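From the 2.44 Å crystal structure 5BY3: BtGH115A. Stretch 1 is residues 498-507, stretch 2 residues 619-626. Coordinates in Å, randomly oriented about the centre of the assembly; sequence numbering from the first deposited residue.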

ATOM      1  N   PRO A 498       3.298  -8.590 -13.747  1.00 38.33           N
ATOM      2  CA  PRO A 498       4.325  -8.462 -14.791  1.00 39.81           C
ATOM      3  C   PRO A 498       5.687  -9.038 -14.417  1.00 39.54           C
ATOM      4  O   PRO A 498       6.231  -9.831 -15.179  1.00 43.48           O
ATOM      5  N   GLU A 499       6.187  -8.666 -13.243  1.00 37.27           N
ATOM      6  CA  GLU A 499       7.455  -9.110 -12.713  1.00 33.36           C
ATOM      7  C   GLU A 499       7.532 -10.597 -12.452  1.00 32.16           C
ATOM      8  O   GLU A 499       8.626 -11.117 -12.488  1.00 39.48           O
ATOM      9  N   PHE A 500       6.404 -11.290 -12.231  1.00 32.92           N
ATOM     10  CA  PHE A 500       6.363 -12.777 -12.091  1.00 30.47           C
ATOM     11  C   PHE A 500       6.229 -13.603 -13.410  1.00 32.62           C
ATOM     12  O   PHE A 500       6.158 -14.848 -13.371  1.00 32.72           O
HETATM   13  N   MSE A 501       6.207 -12.945 -14.564  1.00 34.68           N
HETATM   14  CA  MSE A 501       5.868 -13.619 -15.843  1.00 37.56           C
HETATM   15  C   MSE A 501       6.973 -14.471 -16.386  1.00 40.23           C
HETATM   16  O   MSE A 501       6.745 -15.228 -17.328  1.00 41.97           O
ATOM     17  N   GLY A 502       8.176 -14.353 -15.817  1.00 40.44           N
ATOM     18  CA  GLY A 502       9.282 -15.241 -16.153  1.00 37.89           C
ATOM     19  C   GLY A 502       9.253 -16.580 -15.432  1.00 39.72           C
ATOM     20  O   GLY A 502      10.020 -17.497 -15.791  1.00 41.61           O
ATOM     21  N   ASN A 503       8.379 -16.713 -14.418  1.00 35.51           N
ATOM     22  CA  ASN A 503       8.361 -17.904 -13.551  1.00 38.51           C
ATOM     23  C   ASN A 503       9.771 -18.165 -12.967  1.00 39.73           C
ATOM     24  O   ASN A 503      10.273 -19.285 -12.990  1.00 42.25           O
ATOM     25  N   THR A 504      10.434 -17.114 -12.504  1.00 38.87           N
ATOM     26  CA  THR A 504      11.767 -17.231 -11.911  1.00 36.33           C
ATOM     27  C   THR A 504      11.626 -16.976 -10.402  1.00 39.99           C
ATOM     28  O   THR A 504      10.572 -16.577  -9.925  1.00 38.76           O
ATOM     29  N   ARG A 505      12.680 -17.221  -9.638  1.00 45.87           N
ATOM     30  CA  ARG A 505      12.693 -16.865  -8.221  1.00 43.46           C
ATOM     31  C   ARG A 505      13.921 -16.056  -7.856  1.00 43.94           C
ATOM     32  O   ARG A 505      14.938 -16.066  -8.577  1.00 44.32           O
ATOM     33  N   GLU A 506      13.778 -15.307  -6.771  1.00 41.34           N
ATOM     34  CA  GLU A 506      14.857 -14.542  -6.159  1.00 38.84           C
ATOM     35  C   GLU A 506      15.127 -15.100  -4.769  1.00 38.48           C
ATOM     36  O   GLU A 506      14.264 -15.777  -4.194  1.00 35.67           O
ATOM     37  N   GLU A 507      16.346 -14.853  -4.277  1.00 43.50           N
ATOM     38  CA  GLU A 507      16.894 -15.406  -3.019  1.00 41.97           C
ATOM     39  C   GLU A 507      16.842 -16.922  -2.835  1.00 41.97           C
ATOM     40  O   GLU A 507      16.795 -17.406  -1.708  1.00 42.75           O
ATOM     41  N   PRO A 619      14.509  -2.739 -12.704  1.00 48.82           N
ATOM     42  CA  PRO A 619      14.911  -2.528 -11.296  1.00 44.61           C
ATOM     43  C   PRO A 619      15.634  -3.745 -10.738  1.00 43.09           C
ATOM     44  O   PRO A 619      15.208  -4.878 -10.956  1.00 38.93           O
ATOM     45  N   ARG A 620      16.761  -3.486 -10.089  1.00 45.52           N
ATOM     46  CA  ARG A 620      17.656  -4.499  -9.556  1.00 45.25           C
ATOM     47  C   ARG A 620      18.241  -5.476 -10.619  1.00 44.00           C
ATOM     48  O   ARG A 620      18.821  -6.481 -10.265  1.00 43.74           O
ATOM     49  N   LYS A 621      18.082  -5.171 -11.910  1.00 42.69           N
ATOM     50  CA  LYS A 621      18.655  -5.973 -13.022  1.00 45.28           C
ATOM     51  C   LYS A 621      18.320  -7.460 -12.929  1.00 42.97           C
ATOM     52  O   LYS A 621      19.160  -8.341 -13.225  1.00 43.57           O
ATOM     53  N   LEU A 622      17.086  -7.740 -12.533  1.00 41.17           N
ATOM     54  CA  LEU A 622      16.619  -9.121 -12.429  1.00 40.78           C
ATOM     55  C   LEU A 622      16.495  -9.703 -13.805  1.00 43.58           C
ATOM     56  O   LEU A 622      16.132  -8.973 -14.743  1.00 45.91           O
ATOM     57  N   PRO A 623      16.815 -11.012 -13.953  1.00 48.00           N
ATOM     58  CA  PRO A 623      16.829 -11.651 -15.283  1.00 49.81           C
ATOM     59  C   PRO A 623      15.514 -11.446 -16.060  1.00 51.06           C
ATOM     60  O   PRO A 623      15.543 -11.110 -17.271  1.00 47.41           O
ATOM     61  N   VAL A 624      14.383 -11.598 -15.352  1.00 44.95           N
ATOM     62  CA  VAL A 624      13.063 -11.393 -15.942  1.00 40.84           C
ATOM     63  C   VAL A 624      12.942 -10.094 -16.794  1.00 40.83           C
ATOM     64  O   VAL A 624      12.160 -10.105 -17.763  1.00 39.68           O
ATOM     65  N   PHE A 625      13.695  -9.020 -16.468  1.00 33.49           N
ATOM     66  CA  PHE A 625      13.561  -7.741 -17.191  1.00 38.74           C
ATOM     67  C   PHE A 625      14.408  -7.634 -18.465  1.00 42.16           C
ATOM     68  O   PHE A 625      14.336  -6.626 -19.184  1.00 43.82           O
ATOM     69  N   ASN A 626      15.235  -8.638 -18.728  1.00 43.87           N
ATOM     70  CA  ASN A 626      16.116  -8.631 -19.901  1.00 49.08           C
ATOM     71  C   ASN A 626      15.380  -9.040 -21.183  1.00 50.02           C
ATOM     72  O   ASN A 626      14.265  -9.556 -21.110  1.00 41.50           O
TER

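How does the first part of stretch 1 meet its neighbour? Pro498 stays clear of stretch 2, and the contact begins with Glu499, whose CA-to-CB bond runs sideways. Its chi1 is m (-62°), while chi2, at 93°, lies between wells. This bent side chain brings its aliphatic part to the ring of Phe625, with Glu499 CG 3.8 Å from Phe625 CZ, at the edge of the ring and near its plane. Phe625 also starts sideways, but with chi1 m (-54°) its ring comes nearer to stretch 1. The carboxylate lies farther from the ring, and its OE2 is hydrogen-bonded elsewhere in the structure. The backbone takes part too: Glu499 O lies 3.6 Å from Val624 CG1, a van der Waals contact with a methyl group.

Why do the two stretches come so close at Gly502? A type I turn from Phe500 to Asn503, with a hydrogen bond from Asn503 N to Phe500 O (3.1 Å), carries the backbone around here. Phe500 and Asn503 point away from stretch 2, and the selenomethionine Met501, all three of its chi angles m, leads its end away as well. Gly502, with no side chain, presents bare backbone to Val624, and the two CA atoms, Gly502 CA and Val624 CA, are 5.4 Å apart. Val624 points toward stretch 1 with chi1 p (75°), placing its CG2 3.5 Å from Gly502 N. The absence of a side chain matters: an ideally placed CB on Gly502 would point toward stretch 2 and sit 2.8 Å from Val624 CG2, a clash.

What does Thr504 add beyond the turn? It points toward stretch 2 with chi1 p (53°), and its OG1 approaches Val624 CB at 4.2 Å. No direct hydrogen bond joins the stretches, but a water links this hydroxyl to the opposing backbone. Water 1 lies 2.6 Å from Thr504 OG1 and accepts a hydrogen bond from Val624 N at 3.3 Å. Val624, which packs against Gly502 through its side chain, is thus also linked to Thr504 by way of its amide and the water. Arg505, next in sequence, is out of reach of stretch 2.

How does Glu506 combine charge with nonpolar packing? It points toward stretch 2, and its chi1 and chi2, both m (-84° and -60°), fold the chain so that several neighbours meet it. Its methylene carbon CG packs 3.6 Å from Leu622 CD1; Leu622 also points toward stretch 1, with chi1 m and chi2 t. Beyond that, the carboxylate forms a salt bridge, Glu506 OE1 to Arg620 NH2 at 2.9 Å, approaching the guanidinium obliquely. Arg620 reaches this position with chi2 t, while chi1 and chi3 lie between wells, and its NH1 is hydrogen-bonded elsewhere. The other carboxylate oxygen, Glu506 OE2, rests 4.0 Å from Pro623 CD. Glu507 makes no close contact, although its end comes nearer to stretch 2 than its sideways start suggests.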

ATOM      1  CB  PRO A 498       4.424  -6.965 -14.979  1.00 35.54           C
ATOM      2  CG  PRO A 498       3.001  -6.535 -14.795  1.00 36.31           C
ATOM      3  CD  PRO A 498       2.476  -7.364 -13.660  1.00 37.81           C
ATOM      4  CB  GLU A 499       7.794  -8.346 -11.425  1.00 36.30           C
ATOM      5  CG  GLU A 499       7.946  -6.845 -11.602  1.00 36.20           C
ATOM      6  CD  GLU A 499       6.658  -6.089 -11.332  1.00 38.00           C
ATOM      7  OE1 GLU A 499       5.608  -6.724 -11.509  1.00 35.42           O
ATOM      8  OE2 GLU A 499       6.682  -4.860 -10.962  1.00 40.02           O
ATOM      9  CB  PHE A 500       5.269 -13.264 -11.105  1.00 29.65           C
ATOM     10  CG  PHE A 500       5.171 -12.498  -9.808  1.00 28.40           C
ATOM     11  CD1 PHE A 500       6.226 -11.714  -9.311  1.00 27.95           C
ATOM     12  CD2 PHE A 500       3.982 -12.596  -9.041  1.00 29.47           C
ATOM     13  CE1 PHE A 500       6.072 -10.985  -8.108  1.00 30.91           C
ATOM     14  CE2 PHE A 500       3.838 -11.913  -7.823  1.00 27.66           C
ATOM     15  CZ  PHE A 500       4.888 -11.098  -7.348  1.00 27.25           C
HETATM   16  CB  MSE A 501       5.461 -12.645 -16.952  1.00 38.38           C
HETATM   17  CG  MSE A 501       4.093 -12.042 -16.650  1.00 41.84           C
HETATM   18 SE   MSE A 501       2.691 -13.412 -16.659  1.00 45.61          SE
HETATM   19  CE  MSE A 501       2.976 -14.137 -18.452  1.00 44.17           C
ATOM     20  CB  ASN A 503       7.817 -19.147 -14.328  1.00 36.67           C
ATOM     21  CG  ASN A 503       7.372 -20.303 -13.406  1.00 42.85           C
ATOM     22  OD1 ASN A 503       7.128 -20.115 -12.200  1.00 43.37           O
ATOM     23  ND2 ASN A 503       7.261 -21.509 -13.981  1.00 38.29           N
ATOM     24  CB  THR A 504      12.757 -16.181 -12.496  1.00 37.23           C
ATOM     25  OG1 THR A 504      12.194 -14.882 -12.380  1.00 38.67           O
ATOM     26  CG2 THR A 504      13.082 -16.429 -13.960  1.00 35.76           C
ATOM     27  CB  ARG A 505      12.480 -18.099  -7.324  1.00 42.35           C
ATOM     28  CG  ARG A 505      11.038 -18.161  -6.879  1.00 42.52           C
ATOM     29  CD  ARG A 505      10.362 -19.484  -7.098  1.00 47.00           C
ATOM     30  NE  ARG A 505      10.693 -20.391  -6.015  1.00 60.04           N
ATOM     31  CZ  ARG A 505       9.908 -21.365  -5.557  1.00 63.53           C
ATOM     32  NH1 ARG A 505       8.688 -21.568  -6.061  1.00 72.81           N
ATOM     33  NH2 ARG A 505      10.348 -22.123  -4.574  1.00 54.33           N
ATOM     34  CB  GLU A 506      14.508 -13.060  -6.107  1.00 40.11           C
ATOM     35  CG  GLU A 506      14.824 -12.323  -7.387  1.00 49.77           C
ATOM     36  CD  GLU A 506      16.307 -12.369  -7.795  1.00 54.31           C
ATOM     37  OE1 GLU A 506      17.196 -12.042  -6.991  1.00 55.53           O
ATOM     38  OE2 GLU A 506      16.589 -12.710  -8.950  1.00 59.08           O
ATOM     39  CB  GLU A 507      16.322 -14.686  -1.803  1.00 45.98           C
ATOM     40  CG  GLU A 507      16.580 -13.179  -1.862  1.00 49.12           C
ATOM     41  CD  GLU A 507      15.875 -12.420  -0.755  1.00 51.34           C
ATOM     42  OE1 GLU A 507      15.135 -13.058   0.041  1.00 49.40           O
ATOM     43  OE2 GLU A 507      16.075 -11.182  -0.697  1.00 54.62           O
ATOM     44  CB  PRO A 619      13.575  -2.336 -10.573  1.00 50.59           C
ATOM     45  CG  PRO A 619      12.557  -3.014 -11.438  1.00 51.69           C
ATOM     46  CD  PRO A 619      13.032  -2.787 -12.830  1.00 46.06           C
ATOM     47  CB  ARG A 620      16.959  -5.210  -8.379  1.00 43.18           C
ATOM     48  CG  ARG A 620      17.869  -5.655  -7.245  1.00 45.72           C
ATOM     49  CD  ARG A 620      17.079  -6.401  -6.176  1.00 42.19           C
ATOM     50  NE  ARG A 620      17.779  -7.618  -5.809  1.00 50.10           N
ATOM     51  CZ  ARG A 620      17.211  -8.791  -5.576  1.00 56.56           C
ATOM     52  NH1 ARG A 620      15.905  -8.951  -5.635  1.00 55.97           N
ATOM     53  NH2 ARG A 620      17.965  -9.817  -5.245  1.00 68.11           N
ATOM     54  CB  LYS A 621      20.186  -5.807 -13.171  1.00 46.71           C
ATOM     55  CG  LYS A 621      20.778  -4.469 -12.772  1.00 49.32           C
ATOM     56  CD  LYS A 621      20.770  -3.487 -13.925  1.00 65.51           C
ATOM     57  CE  LYS A 621      21.467  -2.197 -13.484  1.00 80.77           C
ATOM     58  NZ  LYS A 621      21.977  -1.386 -14.627  1.00 75.67           N
ATOM     59  CB  LEU A 622      15.307  -9.241 -11.632  1.00 37.91           C
ATOM     60  CG  LEU A 622      15.362  -8.768 -10.170  1.00 42.91           C
ATOM     61  CD1 LEU A 622      14.214  -9.371  -9.380  1.00 42.55           C
ATOM     62  CD2 LEU A 622      16.695  -9.068  -9.455  1.00 40.73           C
ATOM     63  CB  PRO A 623      17.049 -13.139 -14.953  1.00 47.85           C
ATOM     64  CG  PRO A 623      17.750 -13.127 -13.662  1.00 47.58           C
ATOM     65  CD  PRO A 623      17.147 -11.984 -12.893  1.00 44.58           C
ATOM     66  CB  VAL A 624      11.936 -11.532 -14.874  1.00 41.04           C
ATOM     67  CG1 VAL A 624      11.856 -10.315 -13.966  1.00 39.20           C
ATOM     68  CG2 VAL A 624      10.573 -11.772 -15.505  1.00 39.18           C
ATOM     69  CB  PHE A 625      13.869  -6.522 -16.284  1.00 42.19           C
ATOM     70  CG  PHE A 625      13.064  -6.474 -15.015  1.00 46.19           C
ATOM     71  CD1 PHE A 625      11.676  -6.220 -15.039  1.00 49.69           C
ATOM     72  CD2 PHE A 625      13.665  -6.703 -13.793  1.00 43.72           C
ATOM     73  CE1 PHE A 625      10.924  -6.197 -13.870  1.00 47.30           C
ATOM     74  CE2 PHE A 625      12.906  -6.669 -12.610  1.00 45.88           C
ATOM     75  CZ  PHE A 625      11.549  -6.407 -12.649  1.00 46.45           C
ATOM     76  CB  ASN A 626      17.268  -9.619 -19.677  1.00 49.64           C
ATOM     77  CG  ASN A 626      18.234  -9.176 -18.601  1.00 51.11           C
ATOM     78  OD1 ASN A 626      18.828 -10.018 -17.927  1.00 49.06           O
ATOM     79  ND2 ASN A 626      18.410  -7.860 -18.440  1.00 48.24           N
TER
HETATM   80  O   HOH W   1      13.680 -12.690 -12.356  1.00 46.63           O